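Local structure of leucine-rich repeat protein (Bacteroides thetaiotaomicron, 4ECN) at residues 88-93 and 121-126; 100-105 and 247-252; 155-160 and 229-234; 276-281 and 299-304. The protein is of unknown function but, as an extracellular protein with two DUF4458 domains and a long leucine-rich repeat region, probably binds other proteins. All coordinates share one frame; numbering follows the deposited sequence.

Contact 1 of 4, residues 88-93 and 121-126; sequences VGYYLY and KALTVD
Tyr90 and Leu123 meet within the first DUF4458 domain, whose curled, branched beta-sheet is consistent with the transthyretin-like sandwich of its clan. Strands 83-93 and 118-124 are not hydrogen-bonded to each other here. They face one another through side chains, and the CA atoms of Tyr90 and Leu123 stand 9.2 Å apart. The aromatic side chain leaves its strand with CG between the backbone N and the carbonyl carbon (chi1 62°), which carries the phenol across toward the other segment. Leu123 lays one methyl over a face of this ring in a CH-pi contact: its CD1 is 4.2 Å from the ring centroid of Tyr90, displaced toward the CD2 and CE2 rim, and its nearest ring atom is Tyr90 CD2 at 3.9 Å. The second methyl follows alongside, with Leu123 CD2 4.1 Å from Tyr90 CE2. The two side chains run past each other in opposite directions, so the leucine branches lie along one side of the ring. Around this pair, Ile44 of strand 43-49 adds to Tyr90, while Phe15 of strand 10-18 and Ile87 pack on Leu123. Beyond the end of strand 118-124, Val125 crosses the far end of the phenol at about a right angle and also touches Leu101. Its CG2 methyl reaches to 3.5 Å from Tyr90 OH.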
loop_
_atom_site.group_PDB
_atom_site.type_symbol
_atom_site.label_atom_id
_atom_site.label_comp_id
_atom_site.label_asym_id
_atom_site.label_seq_id
_atom_site.Cartn_x
_atom_site.Cartn_y
_atom_site.Cartn_z
ATOM N N VAL A 88 -7.577 -39.677 23.255
ATOM C CA VAL A 88 -6.138 -39.420 23.113
ATOM C C VAL A 88 -5.576 -40.412 22.077
ATOM O O VAL A 88 -4.797 -40.034 21.193
ATOM C CB VAL A 88 -5.372 -39.487 24.462
ATOM C CG1 VAL A 88 -3.956 -38.933 24.307
ATOM C CG2 VAL A 88 -6.108 -38.719 25.546
ATOM N N GLY A 89 -6.026 -41.660 22.195
ATOM C CA GLY A 89 -5.656 -42.764 21.325
ATOM C C GLY A 89 -6.313 -44.043 21.782
ATOM O O GLY A 89 -7.059 -44.042 22.767
ATOM N N TYR A 90 -6.044 -45.139 21.069
ATOM C CA TYR A 90 -6.629 -46.433 21.390
ATOM C C TYR A 90 -5.706 -47.581 20.995
ATOM O O TYR A 90 -4.875 -47.442 20.097
ATOM C CB TYR A 90 -8.003 -46.605 20.701
ATOM C CG TYR A 90 -7.975 -46.587 19.184
ATOM C CD1 TYR A 90 -7.770 -47.759 18.453
ATOM C CD2 TYR A 90 -8.231 -45.415 18.477
ATOM C CE1 TYR A 90 -7.759 -47.746 17.058
ATOM C CE2 TYR A 90 -8.211 -45.391 17.083
ATOM C CZ TYR A 90 -7.987 -46.560 16.378
ATOM O OH TYR A 90 -7.987 -46.531 15.007
ATOM N N TYR A 91 -5.885 -48.731 21.660
ATOM C CA TYR A 91 -5.128 -49.946 21.381
ATOM C C TYR A 91 -6.095 -51.055 21.027
ATOM O O TYR A 91 -7.133 -51.170 21.673
ATOM C CB TYR A 91 -4.218 -50.380 22.572
ATOM C CG TYR A 91 -3.404 -49.293 23.257
ATOM C CD1 TYR A 91 -3.928 -48.573 24.331
ATOM C CD2 TYR A 91 -2.075 -49.063 22.908
ATOM C CE1 TYR A 91 -3.177 -47.593 24.988
ATOM C CE2 TYR A 91 -1.310 -48.092 23.566
ATOM C CZ TYR A 91 -1.864 -47.364 24.610
ATOM O OH TYR A 91 -1.146 -46.388 25.265
ATOM N N LEU A 92 -5.772 -51.862 20.014
ATOM C CA LEU A 92 -6.574 -53.027 19.645
ATOM C C LEU A 92 -5.837 -54.282 20.160
ATOM O O LEU A 92 -4.609 -54.261 20.252
ATOM C CB LEU A 92 -6.857 -53.071 18.132
ATOM C CG LEU A 92 -7.752 -51.944 17.612
ATOM C CD1 LEU A 92 -7.681 -51.830 16.132
ATOM C CD2 LEU A 92 -9.186 -52.122 18.041
ATOM N N TYR A 93 -6.574 -55.331 20.571
ATOM C CA TYR A 93 -5.977 -56.543 21.149
ATOM C C TYR A 93 -6.556 -57.830 20.536
ATOM O O TYR A 93 -7.774 -57.937 20.401
ATOM C CB TYR A 93 -6.210 -56.564 22.675
ATOM C CG TYR A 93 -5.604 -55.401 23.437
ATOM C CD1 TYR A 93 -6.330 -54.232 23.663
ATOM C CD2 TYR A 93 -4.332 -55.495 23.994
ATOM C CE1 TYR A 93 -5.790 -53.171 24.391
ATOM C CE2 TYR A 93 -3.781 -54.444 24.726
ATOM C CZ TYR A 93 -4.510 -53.282 24.919
ATOM O OH TYR A 93 -3.956 -52.258 25.653
ATOM N N LYS A 121 -19.335 -43.632 18.038
ATOM C CA LYS A 121 -18.164 -42.902 17.562
ATOM C C LYS A 121 -17.457 -43.704 16.483
ATOM O O LYS A 121 -17.239 -44.913 16.598
ATOM C CB LYS A 121 -17.191 -42.541 18.706
ATOM C CG LYS A 121 -16.034 -41.606 18.307
ATOM C CD LYS A 121 -16.474 -40.145 18.106
ATOM C CE LYS A 121 -15.402 -39.273 17.512
ATOM N NZ LYS A 121 -15.175 -39.576 16.069
ATOM N N ALA A 122 -17.132 -43.005 15.417
ATOM C CA ALA A 122 -16.406 -43.543 14.292
ATOM C C ALA A 122 -14.903 -43.397 14.531
ATOM O O ALA A 122 -14.379 -42.273 14.649
ATOM C CB ALA A 122 -16.827 -42.825 13.015
ATOM N N LEU A 123 -14.220 -44.535 14.646
ATOM C CA LEU A 123 -12.779 -44.533 14.773
ATOM C C LEU A 123 -12.191 -44.961 13.439
ATOM O O LEU A 123 -12.444 -46.085 13.003
ATOM C CB LEU A 123 -12.292 -45.423 15.932
ATOM C CG LEU A 123 -12.531 -44.915 17.353
ATOM C CD1 LEU A 123 -12.051 -45.928 18.365
ATOM C CD2 LEU A 123 -11.850 -43.571 17.595
ATOM N N THR A 124 -11.459 -44.056 12.762
ATOM C CA THR A 124 -10.841 -44.365 11.468
ATOM C C THR A 124 -9.384 -44.801 11.693
ATOM O O THR A 124 -8.575 -44.033 12.225
ATOM C CB THR A 124 -10.947 -43.177 10.502
ATOM O OG1 THR A 124 -12.330 -42.858 10.311
ATOM C CG2 THR A 124 -10.297 -43.465 9.157
ATOM N N VAL A 125 -9.056 -46.032 11.276
ATOM C CA VAL A 125 -7.706 -46.579 11.425
ATOM C C VAL A 125 -6.760 -45.906 10.392
ATOM O O VAL A 125 -6.872 -46.146 9.182
ATOM C CB VAL A 125 -7.707 -48.124 11.300
ATOM C CG1 VAL A 125 -6.293 -48.691 11.292
ATOM C CG2 VAL A 125 -8.531 -48.763 12.409
ATOM N N ASP A 126 -5.839 -45.053 10.902
ATOM C CA ASP A 126 -4.822 -44.325 10.137
ATOM C C ASP A 126 -3.822 -45.304 9.530
ATOM O O ASP A 126 -3.307 -46.182 10.228
ATOM C CB ASP A 126 -4.102 -43.308 11.048
ATOM C CG ASP A 126 -3.163 -42.325 10.370
ATOM O OD1 ASP A 126 -3.104 -42.315 9.118
ATOM O OD2 ASP A 126 -2.529 -41.524 11.089
#

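Contact 2 of 4, residues 100-105 and 247-252; sequences LLAGPA and IDNKLT
In Asn249, which meets the backbone of Leu101 and Ala102, CG lies opposite the carbonyl carbon and beside the backbone N (chi1 -59°), and this rotation carries the amide over to strand 99-104. There Ala102 N donates to Asn249 OD1 at 3.1 Å, in a fairly straight bond with 159° at the hydrogen. The donor does not approach in the plane of the amide but stands above it, 60° out of the carbonyl plane. The same oxygen sits 3.6 Å from Leu101 CA, so the flat amide rests against the strand where Leu101 passes into Ala102. On the apolar side, Ala102 CB packs 4.0 Å from Asn249 CA, and Trp210 of strand 202-212 touches this methyl as well. The Leu101 side chain packs on Tyr90 and Leu92 of the neighbouring strand 83-93, with its CD1 still 4.2 Å from Asn249 OD1. Were Asn249 replaced by alanine, the Ala102 N-H would probably lose this acceptor and a gap would open beside Leu101, weakening the hold of the turn on the strand. The turn is also tied to strand 130-139, because Asn249 and Lys250 bond through their backbones to His130 and Thr132. Lys250 N closes it on Ile247 O at 3.2 Å, and Asn249 has the positive phi that its third position requires. The arrangement is a type II beta turn whose asparagine side chain grips an edge strand, here joining the second DUF4458 domain to the first.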
loop_
_atom_site.group_PDB
_atom_site.type_symbol
_atom_site.label_atom_id
_atom_site.label_comp_id
_atom_site.label_asym_id
_atom_site.label_seq_id
_atom_site.Cartn_x
_atom_site.Cartn_y
_atom_site.Cartn_z
ATOM N N LEU A 100 -2.266 -55.362 19.080
ATOM C CA LEU A 100 -2.331 -55.604 17.635
ATOM C C LEU A 100 -2.261 -54.291 16.824
ATOM O O LEU A 100 -1.981 -54.353 15.620
ATOM C CB LEU A 100 -3.631 -56.353 17.304
ATOM C CG LEU A 100 -3.599 -57.310 16.112
ATOM C CD1 LEU A 100 -2.782 -58.571 16.429
ATOM C CD2 LEU A 100 -4.995 -57.752 15.756
ATOM N N LEU A 101 -2.531 -53.115 17.475
ATOM C CA LEU A 101 -2.497 -51.772 16.863
ATOM C C LEU A 101 -2.467 -50.646 17.905
ATOM O O LEU A 101 -3.227 -50.701 18.868
ATOM C CB LEU A 101 -3.715 -51.541 15.948
ATOM C CG LEU A 101 -3.603 -50.354 15.003
ATOM C CD1 LEU A 101 -2.998 -50.771 13.689
ATOM C CD2 LEU A 101 -4.943 -49.721 14.774
ATOM N N ALA A 102 -1.614 -49.608 17.679
ATOM C CA ALA A 102 -1.518 -48.368 18.475
ATOM C C ALA A 102 -2.097 -47.255 17.638
ATOM O O ALA A 102 -1.424 -46.739 16.743
ATOM C CB ALA A 102 -0.079 -48.072 18.897
ATOM N N GLY A 103 -3.387 -47.004 17.853
ATOM C CA GLY A 103 -4.198 -46.063 17.091
ATOM C C GLY A 103 -4.187 -44.616 17.535
ATOM O O GLY A 103 -4.391 -44.318 18.713
ATOM N N PRO A 104 -3.997 -43.681 16.579
ATOM C CA PRO A 104 -4.043 -42.255 16.937
ATOM C C PRO A 104 -5.477 -41.721 16.860
ATOM O O PRO A 104 -6.276 -42.177 16.035
ATOM C CB PRO A 104 -3.131 -41.609 15.902
ATOM C CG PRO A 104 -3.162 -42.555 14.710
ATOM C CD PRO A 104 -3.755 -43.866 15.130
ATOM N N ALA A 105 -5.794 -40.751 17.722
ATOM C CA ALA A 105 -7.122 -40.152 17.833
ATOM C C ALA A 105 -7.579 -39.433 16.554
ATOM O O ALA A 105 -8.727 -39.608 16.139
ATOM C CB ALA A 105 -7.140 -39.167 18.982
ATOM N N ILE A 247 8.883 -47.168 17.491
ATOM C CA ILE A 247 8.678 -48.418 16.753
ATOM C C ILE A 247 7.191 -48.671 16.638
ATOM O O ILE A 247 6.477 -48.448 17.613
ATOM C CB ILE A 247 9.418 -49.616 17.440
ATOM C CG1 ILE A 247 10.898 -49.310 17.824
ATOM C CG2 ILE A 247 9.275 -50.925 16.655
ATOM C CD1 ILE A 247 11.846 -48.865 16.706
ATOM N N ASP A 248 6.738 -49.174 15.474
ATOM C CA ASP A 248 5.337 -49.496 15.178
ATOM C C ASP A 248 4.720 -50.439 16.230
ATOM O O ASP A 248 5.292 -51.490 16.552
ATOM C CB ASP A 248 5.209 -50.142 13.778
ATOM C CG ASP A 248 3.789 -50.456 13.295
ATOM O OD1 ASP A 248 2.828 -49.803 13.782
ATOM O OD2 ASP A 248 3.647 -51.276 12.361
ATOM N N ASN A 249 3.547 -50.015 16.773
ATOM C CA ASN A 249 2.671 -50.681 17.763
ATOM C C ASN A 249 3.445 -51.071 19.067
ATOM O O ASN A 249 2.948 -51.882 19.858
ATOM C CB ASN A 249 1.974 -51.917 17.138
ATOM C CG ASN A 249 1.097 -51.601 15.913
ATOM O OD1 ASN A 249 0.640 -50.459 15.681
ATOM N ND2 ASN A 249 0.832 -52.616 15.094
ATOM N N LYS A 250 4.594 -50.394 19.325
ATOM C CA LYS A 250 5.459 -50.560 20.498
ATOM C C LYS A 250 5.679 -49.214 21.222
ATOM O O LYS A 250 5.660 -48.161 20.583
ATOM C CB LYS A 250 6.826 -51.173 20.106
ATOM C CG LYS A 250 6.773 -52.569 19.471
ATOM C CD LYS A 250 6.319 -53.665 20.439
ATOM C CE LYS A 250 6.188 -55.010 19.768
ATOM N NZ LYS A 250 5.894 -56.094 20.747
ATOM N N LEU A 251 5.927 -49.262 22.552
ATOM C CA LEU A 251 6.169 -48.078 23.388
ATOM C C LEU A 251 7.663 -47.809 23.632
ATOM O O LEU A 251 8.385 -48.660 24.155
ATOM C CB LEU A 251 5.469 -48.212 24.755
ATOM C CG LEU A 251 5.903 -47.226 25.863
ATOM C CD1 LEU A 251 5.127 -45.924 25.802
ATOM C CD2 LEU A 251 5.776 -47.856 27.223
ATOM N N THR A 252 8.085 -46.584 23.324
ATOM C CA THR A 252 9.427 -46.100 23.608
ATOM C C THR A 252 9.338 -45.405 24.971
ATOM O O THR A 252 8.461 -44.569 25.181
ATOM C CB THR A 252 9.939 -45.221 22.462
ATOM O OG1 THR A 252 9.909 -45.984 21.242
ATOM C CG2 THR A 252 11.343 -44.651 22.740
#

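Contact 3 of 4, residues 155-160 and 229-234; sequences IRYVDV and IKRSEL
Arg231 NE donates a hydrogen bond to Gln226 OE1 and at the same time stands 3.4 Å above Tyr157 CD2, so that the arginine head is fixed by an amide and an aromatic ring together. The guanidinium lies flat on one face of the phenol in a cation-pi stack: Arg231 CZ is 3.6 Å from the ring centroid of Tyr157, and the two planes are only 19° apart. Arg231 NH2 sits over the middle of the ring, 3.4 Å from Tyr157 CZ. The arginine chain is extended at first and then bends at its third torsion (chi3 -70°), which lets the head settle on the ring although the two side chains cross at about a right angle. A smaller, separate apolar contact lies farther along the segments, where Ile155 CG1 meets Leu234 CD1 at 3.7 Å, with Tyr150 touching both residues. Strands 157-164 and 230-238 each pair antiparallel with strand 214-227, and the side chains bridge over it. Arg156 and Tyr157 both face Tyr224 of that strand, a classic beta bulge at the start of strand 157-164 in the second DUF4458 domain, whose sheet is consistent with a transthyretin-like fold.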
loop_
_atom_site.group_PDB
_atom_site.type_symbol
_atom_site.label_atom_id
_atom_site.label_comp_id
_atom_site.label_asym_id
_atom_site.label_seq_id
_atom_site.Cartn_x
_atom_site.Cartn_y
_atom_site.Cartn_z
ATOM N N ILE A 155 7.834 -28.494 39.040
ATOM C CA ILE A 155 7.444 -28.470 37.625
ATOM C C ILE A 155 6.190 -29.350 37.610
ATOM O O ILE A 155 6.309 -30.532 37.952
ATOM C CB ILE A 155 8.553 -28.924 36.608
ATOM C CG1 ILE A 155 9.674 -27.910 36.438
ATOM C CG2 ILE A 155 7.950 -29.278 35.243
ATOM C CD1 ILE A 155 10.899 -28.464 35.631
ATOM N N ARG A 156 5.003 -28.818 37.312
ATOM C CA ARG A 156 3.798 -29.654 37.385
ATOM C C ARG A 156 3.334 -30.160 36.005
ATOM O O ARG A 156 2.809 -31.275 35.909
ATOM C CB ARG A 156 2.668 -28.873 38.056
ATOM C CG ARG A 156 3.009 -28.433 39.481
ATOM C CD ARG A 156 2.747 -29.493 40.528
ATOM N NE ARG A 156 3.252 -29.061 41.829
ATOM C CZ ARG A 156 4.393 -29.482 42.366
ATOM N NH1 ARG A 156 5.140 -30.384 41.737
ATOM N NH2 ARG A 156 4.785 -29.026 43.549
ATOM N N TYR A 157 3.512 -29.329 34.956
ATOM C CA TYR A 157 3.122 -29.606 33.570
ATOM C C TYR A 157 4.209 -29.172 32.587
ATOM O O TYR A 157 4.973 -28.245 32.871
ATOM C CB TYR A 157 1.799 -28.901 33.225
ATOM C CG TYR A 157 0.629 -29.454 34.002
ATOM C CD1 TYR A 157 -0.056 -30.583 33.563
ATOM C CD2 TYR A 157 0.228 -28.873 35.204
ATOM C CE1 TYR A 157 -1.102 -31.132 34.307
ATOM C CE2 TYR A 157 -0.820 -29.408 35.954
ATOM C CZ TYR A 157 -1.491 -30.532 35.498
ATOM O OH TYR A 157 -2.541 -31.040 36.230
ATOM N N VAL A 158 4.272 -29.847 31.426
ATOM C CA VAL A 158 5.241 -29.522 30.391
ATOM C C VAL A 158 4.572 -29.592 28.989
ATOM O O VAL A 158 3.576 -30.298 28.792
ATOM C CB VAL A 158 6.490 -30.438 30.482
ATOM C CG1 VAL A 158 6.225 -31.832 29.921
ATOM C CG2 VAL A 158 7.692 -29.800 29.799
ATOM N N ASP A 159 5.130 -28.814 28.037
ATOM C CA ASP A 159 4.781 -28.786 26.612
ATOM C C ASP A 159 5.983 -29.204 25.854
ATOM O O ASP A 159 7.003 -28.538 25.995
ATOM C CB ASP A 159 4.295 -27.388 26.137
ATOM C CG ASP A 159 2.957 -26.896 26.652
ATOM O OD1 ASP A 159 2.060 -27.724 26.856
ATOM O OD2 ASP A 159 2.783 -25.679 26.757
ATOM N N VAL A 160 5.946 -30.311 25.101
ATOM C CA VAL A 160 7.177 -30.600 24.376
ATOM C C VAL A 160 6.867 -30.649 22.873
ATOM O O VAL A 160 5.793 -31.078 22.442
ATOM C CB VAL A 160 7.994 -31.846 24.839
ATOM C CG1 VAL A 160 8.134 -31.886 26.362
ATOM C CG2 VAL A 160 7.443 -33.160 24.308
ATOM N N ILE A 229 -5.539 -23.538 41.342
ATOM C CA ILE A 229 -6.093 -23.681 39.991
ATOM C C ILE A 229 -5.204 -22.896 38.974
ATOM O O ILE A 229 -5.286 -23.156 37.768
ATOM C CB ILE A 229 -7.585 -23.210 39.955
ATOM C CG1 ILE A 229 -8.389 -23.780 41.152
ATOM C CG2 ILE A 229 -8.262 -23.568 38.610
ATOM C CD1 ILE A 229 -9.768 -23.111 41.431
ATOM N N LYS A 230 -4.327 -21.986 39.469
ATOM C CA LYS A 230 -3.452 -21.151 38.639
ATOM C C LYS A 230 -2.211 -21.925 38.150
ATOM O O LYS A 230 -1.343 -22.294 38.950
ATOM C CB LYS A 230 -3.009 -19.881 39.409
ATOM C CG LYS A 230 -2.258 -18.838 38.565
ATOM C CD LYS A 230 -3.155 -18.127 37.539
ATOM C CE LYS A 230 -2.372 -17.394 36.473
ATOM N NZ LYS A 230 -1.678 -18.323 35.534
ATOM N N ARG A 231 -2.121 -22.114 36.814
ATOM C CA ARG A 231 -0.993 -22.761 36.140
ATOM C C ARG A 231 -0.123 -21.672 35.520
ATOM O O ARG A 231 -0.566 -20.992 34.600
ATOM C CB ARG A 231 -1.490 -23.771 35.099
ATOM C CG ARG A 231 -0.402 -24.662 34.556
ATOM C CD ARG A 231 -0.894 -25.505 33.402
ATOM N NE ARG A 231 -1.833 -26.555 33.807
ATOM C CZ ARG A 231 -2.331 -27.470 32.975
ATOM N NH1 ARG A 231 -1.993 -27.464 31.685
ATOM N NH2 ARG A 231 -3.164 -28.400 33.424
ATOM N N SER A 232 1.094 -21.478 36.049
ATOM C CA SER A 232 2.007 -20.420 35.608
ATOM C C SER A 232 3.233 -20.956 34.847
ATOM O O SER A 232 3.779 -21.998 35.202
ATOM C CB SER A 232 2.493 -19.618 36.809
ATOM O OG SER A 232 1.399 -19.082 37.533
ATOM N N GLU A 233 3.674 -20.193 33.830
ATOM C CA GLU A 233 4.828 -20.462 32.972
ATOM C C GLU A 233 6.134 -20.386 33.772
ATOM O O GLU A 233 6.336 -19.428 34.520
ATOM C CB GLU A 233 4.832 -19.422 31.852
ATOM C CG GLU A 233 5.365 -19.886 30.513
ATOM C CD GLU A 233 4.626 -19.263 29.342
ATOM O OE1 GLU A 233 4.299 -18.056 29.405
ATOM O OE2 GLU A 233 4.373 -19.986 28.351
ATOM N N LEU A 234 7.010 -21.392 33.643
ATOM C CA LEU A 234 8.283 -21.404 34.368
ATOM C C LEU A 234 9.418 -20.937 33.452
ATOM O O LEU A 234 10.193 -20.068 33.851
ATOM C CB LEU A 234 8.573 -22.794 34.940
ATOM C CG LEU A 234 7.689 -23.214 36.112
ATOM C CD1 LEU A 234 7.875 -24.672 36.446
ATOM C CD2 LEU A 234 7.999 -22.392 37.333
#

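Contact 4 of 4, residues 276-281 and 299-304; sequences AIWEAL and SLNWNF
Trp278 packs closely against Phe304 and Trp302 of the following loop, whereas its contact with Asn301 belongs to a more open flank, where the neighbouring Leu300 is exposed. With CG opposite the backbone N (chi1 -176°), the indole extends from helix 266-280 toward the loop. Phe304 comes over one face of it, offset toward the rim, with its edge leading: Phe304 CE2 is 3.4 Å from Trp278 CD2. The two ring planes are oblique to each other, at 57°. Trp302 presents its six-membered ring nearly parallel to the five-membered ring of Trp278, but the two are slid so far apart that they barely overlap; the nearest atoms are Trp278 CD1 and Trp302 CE3 at 3.6 Å. Both loop aromatics are buried, and Trp286 meets each of the two tryptophans edge to face. Toward the solvent side the contact is polar rather than packed: Trp278 NE1 donates nearly straight (166°) and close to its own ring plane to Asn301 OD1 at 2.9 Å. That oxygen also accepts from Trp302 N, while Asn301 ND2 is held by Gly283 O, so the amide is fixed from both ends. A leucine in place of Trp278 would probably leave Asn301 OD1 without its indole donor and strip Phe304 and Trp302 of the surface they rest on. Trp302 NE1 bonds to Pro315 O near the sodium site formed by Gln314 and Val317. The whole is an aromatic cluster joining a helix to its following loop, consistent with an N-terminal cap on the leucine-rich repeats.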
loop_
_atom_site.group_PDB
_atom_site.type_symbol
_atom_site.label_atom_id
_atom_site.label_comp_id
_atom_site.label_asym_id
_atom_site.label_seq_id
_atom_site.Cartn_x
_atom_site.Cartn_y
_atom_site.Cartn_z
ATOM N N ALA A 276 0.995 -14.792 19.822
ATOM C CA ALA A 276 -0.135 -14.157 20.515
ATOM C C ALA A 276 -0.855 -13.193 19.560
ATOM O O ALA A 276 -2.037 -13.395 19.299
ATOM C CB ALA A 276 0.329 -13.433 21.775
ATOM N N ILE A 277 -0.120 -12.216 18.976
ATOM C CA ILE A 277 -0.602 -11.218 18.013
ATOM C C ILE A 277 -1.365 -11.915 16.873
ATOM O O ILE A 277 -2.494 -11.511 16.568
ATOM C CB ILE A 277 0.609 -10.398 17.488
ATOM C CG1 ILE A 277 1.223 -9.547 18.635
ATOM C CG2 ILE A 277 0.229 -9.537 16.267
ATOM C CD1 ILE A 277 2.680 -9.074 18.411
ATOM N N TRP A 278 -0.772 -12.997 16.302
ATOM C CA TRP A 278 -1.344 -13.789 15.214
ATOM C C TRP A 278 -2.667 -14.442 15.663
ATOM O O TRP A 278 -3.671 -14.319 14.964
ATOM C CB TRP A 278 -0.330 -14.843 14.749
ATOM C CG TRP A 278 -0.750 -15.665 13.560
ATOM C CD1 TRP A 278 -0.680 -15.303 12.250
ATOM C CD2 TRP A 278 -1.130 -17.048 13.572
ATOM N NE1 TRP A 278 -1.101 -16.337 11.450
ATOM C CE2 TRP A 278 -1.357 -17.432 12.233
ATOM C CE3 TRP A 278 -1.331 -18.000 14.598
ATOM C CZ2 TRP A 278 -1.804 -18.714 11.887
ATOM C CZ3 TRP A 278 -1.766 -19.268 14.246
ATOM C CH2 TRP A 278 -2.002 -19.610 12.906
ATOM N N GLU A 279 -2.695 -15.047 16.855
ATOM C CA GLU A 279 -3.906 -15.694 17.382
ATOM C C GLU A 279 -4.990 -14.657 17.699
ATOM O O GLU A 279 -6.161 -14.910 17.385
ATOM C CB GLU A 279 -3.598 -16.558 18.610
ATOM C CG GLU A 279 -2.788 -17.772 18.209
ATOM C CD GLU A 279 -2.846 -18.997 19.094
ATOM O OE1 GLU A 279 -2.685 -18.859 20.329
ATOM O OE2 GLU A 279 -2.946 -20.111 18.528
ATOM N N ALA A 280 -4.605 -13.466 18.228
ATOM C CA ALA A 280 -5.543 -12.376 18.552
ATOM C C ALA A 280 -6.122 -11.701 17.297
ATOM O O ALA A 280 -7.223 -11.150 17.377
ATOM C CB ALA A 280 -4.857 -11.331 19.403
ATOM N N LEU A 281 -5.392 -11.744 16.151
ATOM C CA LEU A 281 -5.807 -11.084 14.912
ATOM C C LEU A 281 -6.234 -12.099 13.819
ATOM O O LEU A 281 -6.038 -11.844 12.628
ATOM C CB LEU A 281 -4.695 -10.166 14.388
ATOM C CG LEU A 281 -4.348 -8.996 15.297
ATOM C CD1 LEU A 281 -3.120 -8.314 14.845
ATOM C CD2 LEU A 281 -5.487 -8.014 15.412
ATOM N N SER A 299 3.688 -16.318 -0.125
ATOM C CA SER A 299 3.125 -17.071 0.992
ATOM C C SER A 299 1.867 -16.368 1.450
ATOM O O SER A 299 1.828 -15.132 1.457
ATOM C CB SER A 299 4.131 -17.189 2.121
ATOM O OG SER A 299 5.285 -17.862 1.662
ATOM N N LEU A 300 0.833 -17.136 1.752
ATOM C CA LEU A 300 -0.466 -16.648 2.182
ATOM C C LEU A 300 -0.527 -16.239 3.642
ATOM O O LEU A 300 -1.413 -15.453 4.017
ATOM C CB LEU A 300 -1.507 -17.764 1.999
ATOM C CG LEU A 300 -1.826 -18.223 0.596
ATOM C CD1 LEU A 300 -2.796 -19.381 0.644
ATOM C CD2 LEU A 300 -2.399 -17.090 -0.233
ATOM N N ASN A 301 0.326 -16.844 4.495
ATOM C CA ASN A 301 0.204 -16.628 5.937
ATOM C C ASN A 301 1.482 -16.945 6.668
ATOM O O ASN A 301 2.427 -17.476 6.073
ATOM C CB ASN A 301 -0.913 -17.584 6.439
ATOM C CG ASN A 301 -1.546 -17.326 7.764
ATOM O OD1 ASN A 301 -1.074 -16.551 8.591
ATOM N ND2 ASN A 301 -2.647 -18.008 7.990
ATOM N N TRP A 302 1.500 -16.626 7.973
ATOM C CA TRP A 302 2.557 -17.008 8.890
ATOM C C TRP A 302 2.479 -18.497 9.175
ATOM O O TRP A 302 1.464 -19.133 8.876
ATOM C CB TRP A 302 2.452 -16.226 10.190
ATOM C CG TRP A 302 2.916 -14.810 10.123
ATOM C CD1 TRP A 302 3.371 -14.135 9.031
ATOM C CD2 TRP A 302 2.956 -13.887 11.216
ATOM N NE1 TRP A 302 3.684 -12.839 9.375
ATOM C CE2 TRP A 302 3.456 -12.668 10.716
ATOM C CE3 TRP A 302 2.641 -13.983 12.583
ATOM C CZ2 TRP A 302 3.630 -11.545 11.529
ATOM C CZ3 TRP A 302 2.825 -12.872 13.394
ATOM C CH2 TRP A 302 3.294 -11.664 12.862
ATOM N N ASN A 303 3.539 -19.061 9.754
ATOM C CA ASN A 303 3.557 -20.482 10.067
ATOM C C ASN A 303 4.254 -20.731 11.404
ATOM O O ASN A 303 5.407 -20.333 11.581
ATOM C CB ASN A 303 4.249 -21.253 8.944
ATOM C CG ASN A 303 4.345 -22.746 9.141
ATOM O OD1 ASN A 303 3.438 -23.406 9.687
ATOM N ND2 ASN A 303 5.430 -23.308 8.617
ATOM N N PHE A 304 3.541 -21.395 12.334
ATOM C CA PHE A 304 4.056 -21.743 13.660
ATOM C C PHE A 304 4.129 -23.287 13.824
ATOM O O PHE A 304 4.397 -23.773 14.920
ATOM C CB PHE A 304 3.198 -21.093 14.772
ATOM C CG PHE A 304 3.222 -19.579 14.745
ATOM C CD1 PHE A 304 4.278 -18.871 15.308
ATOM C CD2 PHE A 304 2.197 -18.861 14.137
ATOM C CE1 PHE A 304 4.310 -17.474 15.265
ATOM C CE2 PHE A 304 2.226 -17.460 14.097
ATOM C CZ PHE A 304 3.286 -16.779 14.652
#

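How the contacts relate
From the N terminus, contact 1 closes the loop from strand 83-93 to strand 118-124 within the first DUF4458 domain. Contact 2 crosses it, since 100-105 falls between the segments of contact 1 while 247-252 lies far beyond them; the two touch where strands 83-93 and 99-104 pair as neighbours. The long loop that contact 2 closes ties the first domain to the second and encloses contact 3, which joins 155-160 to 229-234 within the second domain's sheet. Contact 4 follows in series: helix 266-280 comes directly after strand 251-259, and the loop beyond folds back at 299-304, 17 residues later, at the start of the leucine-rich repeat region, with nearest atoms about 10 Å from contact 3.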